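Local coordinates for protein diaminopropionate ammonia-lyase (Escherichia coli, PDB 4D9I) that catalyses the pyridoxal-phosphate-dependent alpha,beta-elimination of both D- and L-2,3-diaminopropionate to pyruvate and ammonia, working as a homodimer, at residues B[4-9]-B[347-352]; B[45-50]-B[215-220]; B[50-55]-B[329-334]; B[314-319]-B[340-345]. All coordinates share one frame; numbering follows the deposited sequence.

How the interactions relate
The N-terminal segment 4-9 meets 347-352 in interaction 1, closing a chain loop that holds the other three contacts. It ties the start of edge strand 8-12 to helix 338-352. Interaction 2 opens next at 45-50 and closes at 215-220, setting helix 208-220 against strand 47-49 at the other edge of the same sheet. Interaction 3 begins at the shared L50 and closes at 329-334. It therefore crosses interaction 2 and joins helix 51-57 to the loop before helix 338-352. Interaction 4 pairs helices 315-325 and 338-352. It crosses interaction 3, follows interaction 2 in series, and touches interaction 1 through L319.

Interaction 1 (B[4-9]-B[347-352]); sequences FSLKID and LAAVHY
The F4 ring leans obliquely on Y352, its CE2 and CZ against CB and next to CG. This is where the N-terminal segment of a fold type II PLP enzyme runs up to helix 338-352, before entering edge strand 8-12. F4 CE2 reaches Y352 CB at 3.2 Å, and CZ lies beside Y352 CD2. The two ring planes are 24° apart but slid past each other, so the rings barely overlap. With chi1 at 57°, F4 CG sits between its backbone N and carbonyl carbon, on the side of Y352. The backbones meet as well: F4 N donates to Y352 O at 3.3 Å, from above the carbonyl plane. F4 also packs on L319 of helix 315-325. An alanine in place of F4 would probably open a gap beside Y352 CB and L319. A water fills the angle between the segments. It donates to F4 O and A349 O and accepts from L6 N, so three backbone groups are satisfied at once. E391 and W390 of the second subunit pack on F4 and Y352 respectively. Further along, I8 points at the helix. Its CD1 lies 4.0 Å from V350 CG2 and presses on A349 CB at a tight 3.5 Å.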
loop_
_atom_site.group_PDB
_atom_site.type_symbol
_atom_site.label_atom_id
_atom_site.label_comp_id
_atom_site.label_asym_id
_atom_site.label_seq_id
_atom_site.Cartn_x
_atom_site.Cartn_y
_atom_site.Cartn_z
ATOM N N PHE B 4 4.610 13.597 -13.640
ATOM C CA PHE B 4 5.467 12.690 -14.406
ATOM C C PHE B 4 4.773 12.232 -15.686
ATOM O O PHE B 4 3.544 12.222 -15.752
ATOM C CB PHE B 4 5.896 11.487 -13.550
ATOM C CG PHE B 4 4.744 10.681 -12.971
ATOM C CD1 PHE B 4 4.201 9.602 -13.677
ATOM C CD2 PHE B 4 4.245 10.959 -11.704
ATOM C CE1 PHE B 4 3.163 8.839 -13.141
ATOM C CE2 PHE B 4 3.213 10.196 -11.157
ATOM C CZ PHE B 4 2.667 9.137 -11.883
ATOM N N SER B 5 5.572 11.850 -16.689
ATOM C CA SER B 5 5.046 11.463 -17.985
ATOM C C SER B 5 5.336 10.002 -18.287
ATOM O O SER B 5 6.444 9.645 -18.670
ATOM C CB SER B 5 5.615 12.351 -19.092
ATOM O OG SER B 5 5.249 13.704 -18.896
ATOM N N LEU B 6 4.329 9.161 -18.109
ATOM C CA LEU B 6 4.423 7.762 -18.517
ATOM C C LEU B 6 3.785 7.644 -19.878
ATOM O O LEU B 6 2.755 8.275 -20.154
ATOM C CB LEU B 6 3.757 6.825 -17.508
ATOM C CG LEU B 6 4.387 6.843 -16.099
ATOM C CD1 LEU B 6 3.661 5.866 -15.192
ATOM C CD2 LEU B 6 5.876 6.511 -16.138
ATOM N N LYS B 7 4.415 6.845 -20.730
ATOM C CA LYS B 7 3.936 6.656 -22.082
ATOM C C LYS B 7 2.501 6.118 -22.041
ATOM O O LYS B 7 2.259 5.022 -21.542
ATOM C CB LYS B 7 4.871 5.706 -22.832
ATOM C CG LYS B 7 4.421 5.381 -24.242
ATOM C CD LYS B 7 5.069 4.093 -24.723
ATOM C CE LYS B 7 4.599 3.769 -26.126
ATOM N NZ LYS B 7 5.481 2.793 -26.837
ATOM N N ILE B 8 1.546 6.926 -22.506
ATOM C CA ILE B 8 0.167 6.456 -22.714
ATOM C C ILE B 8 -0.303 6.875 -24.102
ATOM O O ILE B 8 -0.804 7.994 -24.283
ATOM C CB ILE B 8 -0.852 7.053 -21.719
ATOM C CG1 ILE B 8 -0.427 6.881 -20.265
ATOM C CG2 ILE B 8 -2.226 6.414 -21.927
ATOM C CD1 ILE B 8 -1.042 7.945 -19.375
ATOM N N ASP B 9 -0.140 6.000 -25.082
ATOM C CA ASP B 9 -0.599 6.304 -26.427
ATOM C C ASP B 9 -2.043 5.856 -26.567
ATOM O O ASP B 9 -2.364 4.700 -26.273
ATOM C CB ASP B 9 0.286 5.612 -27.469
ATOM C CG ASP B 9 1.691 6.208 -27.531
ATOM O OD1 ASP B 9 1.856 7.398 -27.233
ATOM O OD2 ASP B 9 2.636 5.481 -27.895
ATOM N N LEU B 347 -5.492 5.265 -15.387
ATOM C CA LEU B 347 -6.178 6.411 -14.788
ATOM C C LEU B 347 -5.231 7.203 -13.899
ATOM O O LEU B 347 -5.255 8.442 -13.886
ATOM C CB LEU B 347 -7.399 5.967 -13.976
ATOM C CG LEU B 347 -8.524 5.233 -14.708
ATOM C CD1 LEU B 347 -9.676 4.953 -13.751
ATOM C CD2 LEU B 347 -9.005 6.082 -15.861
ATOM N N ALA B 348 -4.394 6.494 -13.153
ATOM C CA ALA B 348 -3.446 7.150 -12.251
ATOM C C ALA B 348 -2.363 7.890 -13.062
ATOM O O ALA B 348 -1.978 9.007 -12.695
ATOM C CB ALA B 348 -2.811 6.131 -11.316
ATOM N N ALA B 349 -1.894 7.273 -14.158
ATOM C CA ALA B 349 -0.880 7.887 -15.018
ATOM C C ALA B 349 -1.412 9.161 -15.665
ATOM O O ALA B 349 -0.674 10.132 -15.857
ATOM C CB ALA B 349 -0.419 6.908 -16.095
ATOM N N VAL B 350 -2.685 9.126 -16.041
ATOM C CA VAL B 350 -3.353 10.286 -16.634
ATOM C C VAL B 350 -3.409 11.400 -15.586
ATOM O O VAL B 350 -3.097 12.550 -15.875
ATOM C CB VAL B 350 -4.782 9.927 -17.095
ATOM C CG1 VAL B 350 -5.628 11.189 -17.295
ATOM C CG2 VAL B 350 -4.752 9.071 -18.371
ATOM N N HIS B 351 -3.811 11.037 -14.370
ATOM C CA HIS B 351 -3.983 12.020 -13.316
ATOM C C HIS B 351 -2.730 12.832 -13.076
ATOM O O HIS B 351 -2.793 14.038 -12.958
ATOM C CB HIS B 351 -4.431 11.360 -12.023
ATOM C CG HIS B 351 -4.453 12.311 -10.859
ATOM N ND1 HIS B 351 -5.346 13.312 -10.765
ATOM C CD2 HIS B 351 -3.633 12.404 -9.739
ATOM C CE1 HIS B 351 -5.098 14.032 -9.644
ATOM N NE2 HIS B 351 -4.061 13.469 -9.010
ATOM N N TYR B 352 -1.578 12.168 -13.029
ATOM C CA TYR B 352 -0.333 12.856 -12.704
ATOM C C TYR B 352 0.429 13.440 -13.900
ATOM O O TYR B 352 1.408 14.166 -13.719
ATOM C CB TYR B 352 0.567 11.922 -11.900
ATOM C CG TYR B 352 0.066 11.653 -10.494
ATOM C CD1 TYR B 352 0.135 12.653 -9.513
ATOM C CD2 TYR B 352 -0.461 10.403 -10.133
ATOM C CE1 TYR B 352 -0.296 12.425 -8.218
ATOM C CE2 TYR B 352 -0.906 10.162 -8.818
ATOM C CZ TYR B 352 -0.813 11.182 -7.872
ATOM O OH TYR B 352 -1.234 10.995 -6.571
HETATM O O HOH W 1 1.977 10.039 -16.559
#

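Interaction 2 (B[45-50]-B[215-220]); sequences TPLCAL and EQMREM
Q216 reaches from helix 208-220 to the chain just before strand 47-49 and bonds to T45 with its side-chain amide. Q216 NE2 donates to T45 O at 2.8 Å, with a nearly straight N-H...O angle of 165°. The acceptor lies almost in the amide plane of Q216, while the donor is tilted from the carbonyl plane of T45. L47 supplies the apolar half of the contact. Its CG is anti to the backbone N (chi1 -175°), and CD2 extends into the helix surface, 3.6 Å from M217 CG. L47 CB lies over one face of the Q216 amide, 3.7 Å from OE1. M220 comes in from the next turn with its chain extended, and its methyl CE rests 3.4 Å from L47 O and 4.0 Å from L47 CD2. The helix thus holds L47 among Q216, M217 and M220.

The second shell fixes the polar end. K65 NZ bonds to both T45 O and Q216 OE1, so one ammonium group links the two partners and is likely to hold the amide in its orientation. T45 OG1 is engaged separately, by E67. P46 and C48 bond through their backbones to D66 and V64, which keeps this segment on strand 61-66.

The contact is packing of a helix on an edge strand of the mixed sheet. The axes of strand 47-49 and of helix segment 215-220 come within 9.9 Å and cross at -38°. M217 also touches L63 of strand 61-66, L372 of strand 370-375 and Y248 of helix 235-248; L47 also touches L372.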
loop_
_atom_site.group_PDB
_atom_site.type_symbol
_atom_site.label_atom_id
_atom_site.label_comp_id
_atom_site.label_asym_id
_atom_site.label_seq_id
_atom_site.Cartn_x
_atom_site.Cartn_y
_atom_site.Cartn_z
ATOM N N THR B 45 -17.654 -11.865 -6.902
ATOM C CA THR B 45 -16.470 -11.166 -6.414
ATOM C C THR B 45 -16.825 -9.691 -6.152
ATOM O O THR B 45 -17.713 -9.138 -6.804
ATOM C CB THR B 45 -15.334 -11.222 -7.454
ATOM O OG1 THR B 45 -15.806 -10.704 -8.701
ATOM C CG2 THR B 45 -14.814 -12.646 -7.658
ATOM N N PRO B 46 -16.141 -9.037 -5.195
ATOM C CA PRO B 46 -16.610 -7.688 -4.903
ATOM C C PRO B 46 -16.407 -6.710 -6.045
ATOM O O PRO B 46 -15.461 -6.839 -6.841
ATOM C CB PRO B 46 -15.770 -7.253 -3.677
ATOM C CG PRO B 46 -15.246 -8.537 -3.077
ATOM C CD PRO B 46 -15.136 -9.512 -4.228
ATOM N N LEU B 47 -17.305 -5.734 -6.100
ATOM C CA LEU B 47 -17.122 -4.582 -6.951
ATOM C C LEU B 47 -16.865 -3.394 -6.032
ATOM O O LEU B 47 -17.791 -2.881 -5.406
ATOM C CB LEU B 47 -18.377 -4.323 -7.785
ATOM C CG LEU B 47 -18.250 -3.194 -8.815
ATOM C CD1 LEU B 47 -17.200 -3.579 -9.852
ATOM C CD2 LEU B 47 -19.576 -2.933 -9.506
ATOM N N CYS B 48 -15.616 -2.960 -5.952
ATOM C CA CYS B 48 -15.234 -1.989 -4.919
ATOM C C CYS B 48 -15.385 -0.565 -5.441
ATOM O O CYS B 48 -14.971 -0.267 -6.564
ATOM C CB CYS B 48 -13.800 -2.241 -4.453
ATOM S SG CYS B 48 -13.439 -3.958 -4.010
ATOM N N ALA B 49 -15.975 0.310 -4.635
ATOM C CA ALA B 49 -16.139 1.690 -5.023
ATOM C C ALA B 49 -14.952 2.508 -4.514
ATOM O O ALA B 49 -14.796 2.708 -3.314
ATOM C CB ALA B 49 -17.463 2.246 -4.500
ATOM N N LEU B 50 -14.109 2.974 -5.426
ATOM C CA LEU B 50 -12.977 3.762 -4.991
ATOM C C LEU B 50 -13.395 5.235 -5.070
ATOM O O LEU B 50 -12.922 5.970 -5.913
ATOM C CB LEU B 50 -11.713 3.446 -5.812
ATOM C CG LEU B 50 -11.280 1.977 -5.891
ATOM C CD1 LEU B 50 -10.008 1.865 -6.725
ATOM C CD2 LEU B 50 -11.053 1.331 -4.515
ATOM N N GLU B 215 -25.175 -6.522 -12.384
ATOM C CA GLU B 215 -26.067 -6.718 -11.243
ATOM C C GLU B 215 -25.598 -5.850 -10.077
ATOM O O GLU B 215 -26.399 -5.207 -9.425
ATOM C CB GLU B 215 -26.085 -8.187 -10.812
ATOM C CG GLU B 215 -27.078 -8.481 -9.695
ATOM C CD GLU B 215 -26.978 -9.905 -9.149
ATOM O OE1 GLU B 215 -26.061 -10.653 -9.538
ATOM O OE2 GLU B 215 -27.825 -10.283 -8.308
ATOM N N GLN B 216 -24.296 -5.853 -9.805
ATOM C CA GLN B 216 -23.774 -5.055 -8.697
ATOM C C GLN B 216 -23.947 -3.551 -8.939
ATOM O O GLN B 216 -24.339 -2.825 -8.029
ATOM C CB GLN B 216 -22.319 -5.400 -8.404
ATOM C CG GLN B 216 -22.139 -6.733 -7.705
ATOM C CD GLN B 216 -20.752 -7.278 -7.888
ATOM O OE1 GLN B 216 -20.216 -7.255 -8.992
ATOM N NE2 GLN B 216 -20.150 -7.748 -6.810
ATOM N N MET B 217 -23.658 -3.092 -10.157
ATOM C CA MET B 217 -23.852 -1.683 -10.514
ATOM C C MET B 217 -25.320 -1.272 -10.408
ATOM O O MET B 217 -25.629 -0.193 -9.894
ATOM C CB MET B 217 -23.259 -1.359 -11.889
ATOM C CG MET B 217 -21.736 -1.215 -11.879
ATOM S SD MET B 217 -20.926 -0.854 -13.464
ATOM C CE MET B 217 -21.331 -2.275 -14.470
ATOM N N ARG B 218 -26.218 -2.141 -10.851
ATOM C CA ARG B 218 -27.653 -1.885 -10.707
ATOM C C ARG B 218 -28.080 -1.775 -9.238
ATOM O O ARG B 218 -28.876 -0.915 -8.899
ATOM C CB ARG B 218 -28.475 -2.942 -11.450
ATOM C CG ARG B 218 -28.527 -2.735 -12.955
ATOM C CD ARG B 218 -29.220 -3.911 -13.639
ATOM N NE ARG B 218 -29.236 -3.775 -15.094
ATOM C CZ ARG B 218 -29.289 -4.797 -15.954
ATOM N NH1 ARG B 218 -29.297 -6.060 -15.532
ATOM N NH2 ARG B 218 -29.282 -4.556 -17.252
ATOM N N GLU B 219 -27.535 -2.629 -8.369
ATOM C CA GLU B 219 -27.826 -2.526 -6.929
ATOM C C GLU B 219 -27.314 -1.198 -6.348
ATOM O O GLU B 219 -27.928 -0.627 -5.442
ATOM C CB GLU B 219 -27.236 -3.713 -6.154
ATOM C CG GLU B 219 -27.504 -3.671 -4.646
ATOM C CD GLU B 219 -26.966 -4.887 -3.903
ATOM O OE1 GLU B 219 -25.817 -5.305 -4.177
ATOM O OE2 GLU B 219 -27.693 -5.429 -3.037
ATOM N N MET B 220 -26.185 -0.719 -6.878
ATOM C CA MET B 220 -25.618 0.581 -6.481
ATOM C C MET B 220 -26.377 1.746 -7.108
ATOM O O MET B 220 -26.184 2.874 -6.705
ATOM C CB MET B 220 -24.162 0.704 -6.912
ATOM C CG MET B 220 -23.200 -0.223 -6.200
ATOM S SD MET B 220 -21.591 -0.043 -6.976
ATOM C CE MET B 220 -20.663 -1.272 -6.061
#

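Interaction 3 (B[50-55]-B[329-334]); sequences LDDLAN and GNDPRI
D331 sets its carboxylate against the first turn of helix 51-57 and takes two of its backbone amides, one with each oxygen. D52 N donates to OD1 of D331 at 2.8 Å, on the syn lone pair. L53 N donates to OD2 of D331, also at 2.8 Å, from out of the carboxylate plane. L50, at the N-cap, has no side-chain acceptor; D331 serves the helix start from another segment. The positive helix end would probably favour its negative charge, and the nearby D52 charge oppose it. D52 returns the grip: its OD2 takes N330 N at 2.7 Å through the anti lone pair. The D52 and D331 carboxylates lie nearly parallel, 11° apart, with the like charges D52 OD2 and D331 OD1 at 3.8 Å. An alanine in place of D331 would probably leave D52 N and L53 N without these acceptors and loosen the loop from the helix. G329 has positive phi, and a CB there would strike D52 OD2. L50 packs on the apolar side, CD2 to P332 CG at 4.0 Å. W390 of the second subunit packs on L53, while L50 and I334 reach V64 of strand 61-66 and L324 of helix 315-325.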
loop_
_atom_site.group_PDB
_atom_site.type_symbol
_atom_site.label_atom_id
_atom_site.label_comp_id
_atom_site.label_asym_id
_atom_site.label_seq_id
_atom_site.Cartn_x
_atom_site.Cartn_y
_atom_site.Cartn_z
ATOM N N LEU B 50 -14.109 2.974 -5.426
ATOM C CA LEU B 50 -12.977 3.762 -4.991
ATOM C C LEU B 50 -13.395 5.235 -5.070
ATOM O O LEU B 50 -12.922 5.970 -5.913
ATOM C CB LEU B 50 -11.713 3.446 -5.812
ATOM C CG LEU B 50 -11.280 1.977 -5.891
ATOM C CD1 LEU B 50 -10.008 1.865 -6.725
ATOM C CD2 LEU B 50 -11.053 1.331 -4.515
ATOM N N ASP B 51 -14.318 5.624 -4.194
ATOM C CA ASP B 51 -14.898 6.980 -4.193
ATOM C C ASP B 51 -13.871 8.100 -4.010
ATOM O O ASP B 51 -13.929 9.140 -4.696
ATOM C CB ASP B 51 -15.978 7.127 -3.117
ATOM C CG ASP B 51 -17.264 6.363 -3.439
ATOM O OD1 ASP B 51 -17.437 5.772 -4.542
ATOM O OD2 ASP B 51 -18.139 6.363 -2.559
ATOM N N ASP B 52 -12.971 7.927 -3.045
ATOM C CA ASP B 52 -12.027 8.993 -2.746
ATOM C C ASP B 52 -11.004 9.146 -3.874
ATOM O O ASP B 52 -10.624 10.281 -4.226
ATOM C CB ASP B 52 -11.370 8.790 -1.370
ATOM C CG ASP B 52 -12.365 8.957 -0.241
ATOM O OD1 ASP B 52 -13.309 9.739 -0.421
ATOM O OD2 ASP B 52 -12.242 8.314 0.814
ATOM N N LEU B 53 -10.614 8.026 -4.481
ATOM C CA LEU B 53 -9.733 8.066 -5.659
ATOM C C LEU B 53 -10.456 8.724 -6.854
ATOM O O LEU B 53 -9.846 9.493 -7.633
ATOM C CB LEU B 53 -9.205 6.650 -6.021
ATOM C CG LEU B 53 -8.017 6.587 -7.006
ATOM C CD1 LEU B 53 -6.720 7.003 -6.299
ATOM C CD2 LEU B 53 -7.848 5.226 -7.680
ATOM N N ALA B 54 -11.761 8.449 -6.985
ATOM C CA ALA B 54 -12.542 9.058 -8.059
ATOM C C ALA B 54 -12.607 10.587 -7.896
ATOM O O ALA B 54 -12.450 11.333 -8.867
ATOM C CB ALA B 54 -13.942 8.454 -8.119
ATOM N N ASN B 55 -12.815 11.048 -6.663
ATOM C CA ASN B 55 -12.766 12.484 -6.359
ATOM C C ASN B 55 -11.392 13.097 -6.705
ATOM O O ASN B 55 -11.314 14.101 -7.407
ATOM C CB ASN B 55 -13.123 12.702 -4.889
ATOM C CG ASN B 55 -13.098 14.161 -4.480
ATOM O OD1 ASN B 55 -13.778 14.992 -5.060
ATOM N ND2 ASN B 55 -12.317 14.475 -3.457
ATOM N N GLY B 329 -7.646 8.072 0.752
ATOM C CA GLY B 329 -8.771 8.432 1.619
ATOM C C GLY B 329 -9.235 7.214 2.404
ATOM O O GLY B 329 -8.428 6.518 3.035
ATOM N N ASN B 330 -10.534 6.943 2.364
ATOM C CA ASN B 330 -11.092 5.794 3.085
ATOM C C ASN B 330 -11.445 4.620 2.165
ATOM O O ASN B 330 -12.148 3.703 2.576
ATOM C CB ASN B 330 -12.325 6.237 3.898
ATOM C CG ASN B 330 -11.976 7.249 4.970
ATOM O OD1 ASN B 330 -12.693 8.248 5.184
ATOM N ND2 ASN B 330 -10.874 7.012 5.652
ATOM N N ASP B 331 -10.934 4.642 0.941
ATOM C CA ASP B 331 -11.298 3.641 -0.070
ATOM C C ASP B 331 -10.890 2.241 0.382
ATOM O O ASP B 331 -9.914 2.100 1.138
ATOM C CB ASP B 331 -10.620 3.942 -1.399
ATOM C CG ASP B 331 -11.298 5.065 -2.174
ATOM O OD1 ASP B 331 -12.370 5.531 -1.764
ATOM O OD2 ASP B 331 -10.748 5.494 -3.203
ATOM N N PRO B 332 -11.615 1.197 -0.079
ATOM C CA PRO B 332 -11.158 -0.175 0.230
ATOM C C PRO B 332 -9.860 -0.512 -0.522
ATOM O O PRO B 332 -9.620 0.019 -1.609
ATOM C CB PRO B 332 -12.318 -1.060 -0.291
ATOM C CG PRO B 332 -12.915 -0.237 -1.397
ATOM C CD PRO B 332 -12.837 1.193 -0.907
ATOM N N ARG B 333 -9.043 -1.385 0.076
ATOM C CA ARG B 333 -7.755 -1.810 -0.464
ATOM C C ARG B 333 -7.942 -3.059 -1.336
ATOM O O ARG B 333 -8.751 -3.901 -0.994
ATOM C CB ARG B 333 -6.840 -2.161 0.714
ATOM C CG ARG B 333 -5.517 -2.813 0.342
ATOM C CD ARG B 333 -4.530 -2.627 1.483
ATOM N NE ARG B 333 -3.428 -3.583 1.410
ATOM C CZ ARG B 333 -3.380 -4.688 2.150
ATOM N NH1 ARG B 333 -4.340 -4.918 3.046
ATOM N NH2 ARG B 333 -2.356 -5.520 2.075
ATOM N N ILE B 334 -7.178 -3.170 -2.427
ATOM C CA ILE B 334 -7.300 -4.272 -3.390
ATOM C C ILE B 334 -5.895 -4.795 -3.727
ATOM O O ILE B 334 -4.978 -4.016 -4.025
ATOM C CB ILE B 334 -8.032 -3.809 -4.689
ATOM C CG1 ILE B 334 -9.489 -3.391 -4.379
ATOM C CG2 ILE B 334 -7.956 -4.880 -5.765
ATOM C CD1 ILE B 334 -10.211 -2.649 -5.497
#

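Interaction 4 (B[314-319]-B[340-345]); sequences DSVAAL and GAVGLG
G345 and V316 meet backbone to backbone. G345 CA points a hydrogen at V316 O, with the carbon and oxygen 3.3 Å apart, in a CA-H...O contact. The angle at the hydrogen is 141°, so the contact is bent. The place suits glycine: a CB on G345 would collide with V316 O. The segments form no ordinary hydrogen bond to each other.

Side chain to backbone contacts lie around this point. V316 CG1, anti to the backbone N (chi1 169°), reaches over the G345 carbonyl and lies 3.4 Å from its carbon. L319, one turn further on, brings CD2 to 4.1 Å from G345 O. A341 CB faces A317 O from the other helix, at 3.9 Å.

The two segments belong to helices 315-325 and 338-352 of the fold type II PLP domain, and their axes cross almost perpendicularly, at 89°. The axes are only 7.0 Å apart, a spacing consistent with G345, A317 and A341 at the crossing. The second helix is kinked here: the amides of G343 and L344 have no bond to the turn before.

Apolar side chains meet between A317 and V342, whose CA atoms, the closest pair, come within 4.0 Å. A317 CB touches V342 CG2 at 3.9 Å, and V316 CG1 approaches the same methyl less closely. V342 also touches V258 of strand 254-260, while A341 reaches M321 and L324 further along helix 315-325. M286 covers A317 from a loop, and V346 packs on V316.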
loop_
_atom_site.group_PDB
_atom_site.type_symbol
_atom_site.label_atom_id
_atom_site.label_comp_id
_atom_site.label_asym_id
_atom_site.label_seq_id
_atom_site.Cartn_x
_atom_site.Cartn_y
_atom_site.Cartn_z
ATOM N N ASP B 314 5.328 -0.199 -19.416
ATOM C CA ASP B 314 5.289 -1.241 -18.379
ATOM C C ASP B 314 4.976 -0.711 -16.975
ATOM O O ASP B 314 4.142 -1.276 -16.264
ATOM C CB ASP B 314 6.630 -1.978 -18.325
ATOM C CG ASP B 314 6.668 -3.205 -19.214
ATOM O OD1 ASP B 314 7.780 -3.750 -19.430
ATOM O OD2 ASP B 314 5.595 -3.638 -19.696
ATOM N N SER B 315 5.651 0.375 -16.591
ATOM C CA SER B 315 5.528 0.976 -15.260
ATOM C C SER B 315 4.137 1.540 -14.896
ATOM O O SER B 315 3.851 1.810 -13.719
ATOM C CB SER B 315 6.600 2.062 -15.086
ATOM O OG SER B 315 6.401 3.121 -16.002
ATOM N N VAL B 316 3.265 1.682 -15.894
ATOM C CA VAL B 316 1.874 2.059 -15.653
ATOM C C VAL B 316 1.182 1.015 -14.762
ATOM O O VAL B 316 0.432 1.374 -13.844
ATOM C CB VAL B 316 1.105 2.229 -16.990
ATOM C CG1 VAL B 316 -0.396 2.359 -16.755
ATOM C CG2 VAL B 316 1.617 3.446 -17.746
ATOM N N ALA B 317 1.458 -0.265 -15.040
ATOM C CA ALA B 317 0.891 -1.388 -14.302
ATOM C C ALA B 317 1.399 -1.376 -12.868
ATOM O O ALA B 317 0.608 -1.475 -11.937
ATOM C CB ALA B 317 1.220 -2.719 -15.007
ATOM N N ALA B 318 2.710 -1.193 -12.703
ATOM C CA ALA B 318 3.321 -1.046 -11.372
ATOM C C ALA B 318 2.637 0.052 -10.537
ATOM O O ALA B 318 2.299 -0.178 -9.387
ATOM C CB ALA B 318 4.810 -0.792 -11.488
ATOM N N LEU B 319 2.443 1.233 -11.126
ATOM C CA LEU B 319 1.737 2.341 -10.477
ATOM C C LEU B 319 0.323 1.913 -10.032
ATOM O O LEU B 319 -0.068 2.140 -8.903
ATOM C CB LEU B 319 1.657 3.524 -11.439
ATOM C CG LEU B 319 0.838 4.764 -11.037
ATOM C CD1 LEU B 319 1.438 5.389 -9.781
ATOM C CD2 LEU B 319 0.854 5.770 -12.187
ATOM N N GLY B 340 -3.316 -7.431 -13.533
ATOM C CA GLY B 340 -4.585 -7.078 -12.920
ATOM C C GLY B 340 -4.796 -5.579 -12.774
ATOM O O GLY B 340 -5.927 -5.112 -12.823
ATOM N N ALA B 341 -3.697 -4.839 -12.603
ATOM C CA ALA B 341 -3.757 -3.450 -12.156
ATOM C C ALA B 341 -3.618 -2.381 -13.244
ATOM O O ALA B 341 -3.812 -1.200 -12.966
ATOM C CB ALA B 341 -2.724 -3.214 -11.048
ATOM N N VAL B 342 -3.341 -2.794 -14.477
ATOM C CA VAL B 342 -2.907 -1.876 -15.525
ATOM C C VAL B 342 -4.001 -0.908 -15.982
ATOM O O VAL B 342 -3.691 0.217 -16.351
ATOM C CB VAL B 342 -2.248 -2.614 -16.726
ATOM C CG1 VAL B 342 -3.280 -3.346 -17.579
ATOM C CG2 VAL B 342 -1.439 -1.650 -17.578
ATOM N N GLY B 343 -5.259 -1.348 -15.971
ATOM C CA GLY B 343 -6.374 -0.465 -16.309
ATOM C C GLY B 343 -6.417 0.682 -15.310
ATOM O O GLY B 343 -6.432 1.869 -15.693
ATOM N N LEU B 344 -6.432 0.342 -14.026
ATOM C CA LEU B 344 -6.363 1.359 -12.964
ATOM C C LEU B 344 -5.088 2.196 -13.060
ATOM O O LEU B 344 -5.100 3.423 -12.839
ATOM C CB LEU B 344 -6.473 0.712 -11.570
ATOM C CG LEU B 344 -6.705 1.610 -10.351
ATOM C CD1 LEU B 344 -5.418 2.303 -9.917
ATOM C CD2 LEU B 344 -7.827 2.626 -10.585
ATOM N N GLY B 345 -3.989 1.554 -13.420
ATOM C CA GLY B 345 -2.750 2.287 -13.617
ATOM C C GLY B 345 -2.886 3.401 -14.628
ATOM O O GLY B 345 -2.319 4.472 -14.433
#